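Fusolin (Unidentified entomopoxvirus, PDB 4YN2) forms the crystalline spindles of an insect poxvirus that enhance its virulence, and probably acts on chitin through a domain of the lytic polysaccharide mono-oxygenase family. Local coordinates at residues D53-S56 / A57-E61; K275-Y278 / E279-F283. All coordinates share one frame; numbering follows the deposited sequence.

Contact 1. Residues D53-S56 / A57-E61; sequences DAIS and AAQYE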
# COMPACT_ATOMS: atom_id res chain seq x y z
N ASP A 53 -21.73 -18.32 -2.65
CA ASP A 53 -21.76 -16.86 -2.60
C ASP A 53 -20.51 -16.32 -1.91
O ASP A 53 -19.96 -15.31 -2.35
CB ASP A 53 -23.01 -16.36 -1.86
CG ASP A 53 -24.32 -16.68 -2.55
OD1 ASP A 53 -24.30 -17.02 -3.76
OD2 ASP A 53 -25.38 -16.57 -1.89
N ALA A 54 -20.07 -16.99 -0.83
CA ALA A 54 -18.87 -16.60 -0.09
C ALA A 54 -17.63 -16.68 -0.98
O ALA A 54 -16.87 -15.72 -1.04
CB ALA A 54 -18.69 -17.50 1.13
N ILE A 55 -17.49 -17.78 -1.75
CA ILE A 55 -16.39 -17.97 -2.70
C ILE A 55 -16.44 -16.89 -3.78
O ILE A 55 -15.43 -16.28 -4.07
CB ILE A 55 -16.41 -19.37 -3.36
CG1 ILE A 55 -16.22 -20.50 -2.34
CG2 ILE A 55 -15.35 -19.46 -4.47
CD1 ILE A 55 -16.71 -21.92 -2.88
N SER A 56 -17.61 -16.70 -4.40
CA SER A 56 -17.76 -15.74 -5.49
C SER A 56 -17.48 -14.30 -5.05
O SER A 56 -16.86 -13.56 -5.80
CB SER A 56 -19.16 -15.81 -6.09
OG SER A 56 -19.38 -17.09 -6.68
N ALA A 57 -17.95 -13.91 -3.85
CA ALA A 57 -17.71 -12.56 -3.32
C ALA A 57 -16.22 -12.33 -3.06
O ALA A 57 -15.69 -11.28 -3.43
CB ALA A 57 -18.49 -12.34 -2.05
N ALA A 58 -15.55 -13.30 -2.44
CA ALA A 58 -14.12 -13.23 -2.12
C ALA A 58 -13.27 -13.23 -3.39
O ALA A 58 -12.31 -12.46 -3.49
CB ALA A 58 -13.75 -14.40 -1.22
N GLN A 59 -13.63 -14.05 -4.39
CA GLN A 59 -12.90 -14.08 -5.66
C GLN A 59 -13.08 -12.77 -6.44
O GLN A 59 -12.11 -12.27 -7.01
CB GLN A 59 -13.38 -15.24 -6.52
CG GLN A 59 -12.88 -16.59 -6.05
CD GLN A 59 -13.47 -17.71 -6.87
OE1 GLN A 59 -14.45 -17.55 -7.61
NE2 GLN A 59 -12.84 -18.86 -6.82
N TYR A 60 -14.30 -12.22 -6.43
CA TYR A 60 -14.64 -10.98 -7.13
C TYR A 60 -13.75 -9.84 -6.65
O TYR A 60 -13.32 -9.01 -7.45
CB TYR A 60 -16.13 -10.66 -6.90
CG TYR A 60 -16.63 -9.40 -7.55
CD1 TYR A 60 -16.53 -8.17 -6.91
CD2 TYR A 60 -17.27 -9.44 -8.78
CE1 TYR A 60 -17.01 -7.01 -7.49
CE2 TYR A 60 -17.79 -8.28 -9.36
CZ TYR A 60 -17.69 -7.08 -8.70
OH TYR A 60 -18.15 -5.93 -9.30
N GLU A 61 -13.45 -9.81 -5.33
CA GLU A 61 -12.61 -8.78 -4.72
C GLU A 61 -11.24 -8.71 -5.41
O GLU A 61 -10.75 -7.61 -5.67
CB GLU A 61 -12.47 -9.08 -3.22
CG GLU A 61 -11.44 -8.27 -2.48
CD GLU A 61 -11.52 -8.51 -0.99
OE1 GLU A 61 -11.34 -9.66 -0.55
OE2 GLU A 61 -11.80 -7.53 -0.26
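Gln59 N donates to Ile55 O at 2.9 Å and Ala57 N to Asp53 O, also at 2.9 Å, two rungs of an unbroken alpha-helical ladder that Ala58 on Ala54 and Tyr60 on Ser56 complete. The Tyr60 bond is the most bent of the four, with an N-H...O angle of 152°. Ser56 turns its hydroxyl back along the helix to the carbonyl of Thr52, one turn earlier.

Side-chain packing is concentrated on Ile55 and Gln59, which run alongside each other in the same direction. The methyl CG2 of Ile55 lies against the amide end of Gln59, 3.5 Å from NE2, and it reaches that place because it stands anti to the backbone N of its own residue (chi1 -63° for CG1). Nearer the backbone, Gln59 CG passes 3.2 Å from Ile55 O, so the glutamine stem approaches the oxygen end of the carbonyl to which its own N-H already bonds. Ala57 brings only its methyl, with CB 3.3 Å from Asp53 O.

Helix 51-63 rests on helix 31-48, where Ile55 touches Tyr41, Ala57 touches Val44 and Glu61 touches Val40, while Trp99 and Trp20 from loops meet Ala57 and Gln59.

Contact 2. Residues K275-Y278 / E279-F283; sequences KYMY and ESLRF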
# COMPACT_ATOMS: atom_id res chain seq x y z
N LYS A 275 16.50 -12.63 27.88
CA LYS A 275 15.79 -13.15 29.05
C LYS A 275 15.41 -12.01 29.99
O LYS A 275 14.31 -12.02 30.55
CB LYS A 275 16.64 -14.18 29.81
CG LYS A 275 16.73 -15.52 29.09
CD LYS A 275 17.57 -16.52 29.88
CE LYS A 275 17.78 -17.83 29.16
NZ LYS A 275 16.52 -18.63 29.06
N TYR A 276 16.29 -11.02 30.14
CA TYR A 276 15.99 -9.88 31.01
C TYR A 276 14.80 -9.09 30.45
O TYR A 276 13.93 -8.70 31.22
CB TYR A 276 17.20 -8.96 31.19
CG TYR A 276 16.95 -7.98 32.31
CD1 TYR A 276 16.26 -6.79 32.08
CD2 TYR A 276 17.22 -8.32 33.63
CE1 TYR A 276 15.90 -5.95 33.12
CE2 TYR A 276 16.91 -7.46 34.68
CZ TYR A 276 16.23 -6.28 34.42
OH TYR A 276 15.91 -5.45 35.46
N MET A 277 14.76 -8.88 29.13
CA MET A 277 13.68 -8.15 28.50
C MET A 277 12.32 -8.75 28.82
O MET A 277 11.41 -8.00 29.13
CB MET A 277 13.87 -8.11 26.99
CG MET A 277 12.74 -7.43 26.25
SD MET A 277 13.04 -7.30 24.49
CE MET A 277 14.56 -6.44 24.45
N TYR A 278 12.19 -10.08 28.75
CA TYR A 278 10.91 -10.72 29.03
C TYR A 278 10.53 -10.55 30.50
O TYR A 278 9.35 -10.39 30.78
CB TYR A 278 10.90 -12.19 28.57
CG TYR A 278 10.77 -12.26 27.07
CD1 TYR A 278 9.61 -11.84 26.43
CD2 TYR A 278 11.86 -12.60 26.27
CE1 TYR A 278 9.52 -11.80 25.04
CE2 TYR A 278 11.78 -12.57 24.88
CZ TYR A 278 10.61 -12.17 24.26
OH TYR A 278 10.48 -12.15 22.89
N GLU A 279 11.51 -10.45 31.42
CA GLU A 279 11.22 -10.16 32.82
C GLU A 279 10.80 -8.69 32.97
O GLU A 279 9.89 -8.40 33.75
CB GLU A 279 12.43 -10.44 33.72
CG GLU A 279 12.81 -11.91 33.76
CD GLU A 279 14.18 -12.18 34.35
OE1 GLU A 279 14.93 -11.21 34.58
OE2 GLU A 279 14.52 -13.37 34.55
N SER A 280 11.44 -7.76 32.23
CA SER A 280 11.09 -6.33 32.29
C SER A 280 9.70 -6.05 31.70
O SER A 280 9.08 -5.05 32.07
CB SER A 280 12.13 -5.50 31.54
OG SER A 280 11.71 -4.14 31.49
N LEU A 281 9.24 -6.92 30.79
CA LEU A 281 7.92 -6.82 30.15
C LEU A 281 6.85 -7.64 30.88
O LEU A 281 5.74 -7.73 30.38
CB LEU A 281 8.01 -7.29 28.70
CG LEU A 281 8.66 -6.30 27.76
CD1 LEU A 281 9.13 -6.97 26.50
CD2 LEU A 281 7.71 -5.17 27.42
N ARG A 282 7.15 -8.19 32.08
CA ARG A 282 6.19 -9.02 32.81
C ARG A 282 4.86 -8.30 33.09
O ARG A 282 3.82 -8.95 33.04
CB ARG A 282 6.80 -9.54 34.11
CG ARG A 282 7.05 -8.50 35.20
CD ARG A 282 7.86 -9.15 36.30
NE ARG A 282 8.14 -8.22 37.39
CZ ARG A 282 9.10 -7.30 37.39
NH1 ARG A 282 9.90 -7.16 36.34
NH2 ARG A 282 9.26 -6.51 38.44
N PHE A 283 4.87 -6.97 33.32
CA PHE A 283 3.63 -6.21 33.54
C PHE A 283 2.83 -6.02 32.24
O PHE A 283 1.66 -5.62 32.30
CB PHE A 283 3.93 -4.84 34.17
CG PHE A 283 4.63 -4.92 35.51
CD1 PHE A 283 3.95 -5.35 36.64
CD2 PHE A 283 5.97 -4.59 35.63
CE1 PHE A 283 4.60 -5.44 37.87
CE2 PHE A 283 6.62 -4.68 36.86
CZ PHE A 283 5.93 -5.11 37.98
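Glu279 extends its side chain back along the last turn of helix 271-280, toward Lys275 and Tyr276. Its CB sits 3.4 Å from Tyr276 O. CG, anti to the carbonyl carbon of its own residue (chi1 -65°), passes 3.5 Å from Lys275 O, and from there the extended chain brings CD past the same carbonyl. At the tip, OE1 comes within 3.8 Å of Tyr276 CD2; the two side chains cross nearly at right angles, with ring and carboxylate planes 67° apart. Farther round the same ring, CE1 meets Ser280 CB at a looser distance.

On another side of the helix, Met277 and Leu281 lie alongside one another, pointing the same way, and Met277 CG touches Leu281 CD1 at 3.6 Å.

Beneath these side chains, Ser280 N bonds to Tyr276 O at 2.8 Å, whereas the bond from Glu279 N to Lys275 O is weak. Leu281 N still reaches Met277 O, but with a bent N-H...O angle of 136°, and Leu281 is where helical backbone angles are lost. Arg282 then turns back: its NH1 donates to Glu279 O at 2.9 Å, and its own N bonds to that oxygen from the opposite face of the carbonyl plane.

The chemistry is that of a surface helix end passing into a 3-10 turn: one apolar pair, and a twice-hydrogen-bonded Glu279 O whose partial negative charge the guanidinium would probably stabilise.

Overall arrangement
Contact 1 lies within a helix and contact 2 at the end of one; their centres are about 44 Å apart and their nearest atoms about 32 Å. Contact 1 belongs to the body of the protein, in the range of the lytic polysaccharide mono-oxygenase family, with its centre about 22 Å from that of the chain. The side chain of Tyr60 there is about 13 Å from the bound zinc ion, which His1 and His142 hold. Contact 2 follows much later in the sequence, on helix 271-280 of the C-terminal region, and its centre is about 34 Å from that of the chain. Residues of both contacts touch crystal neighbours, in keeping with a protein that crystallises in vivo.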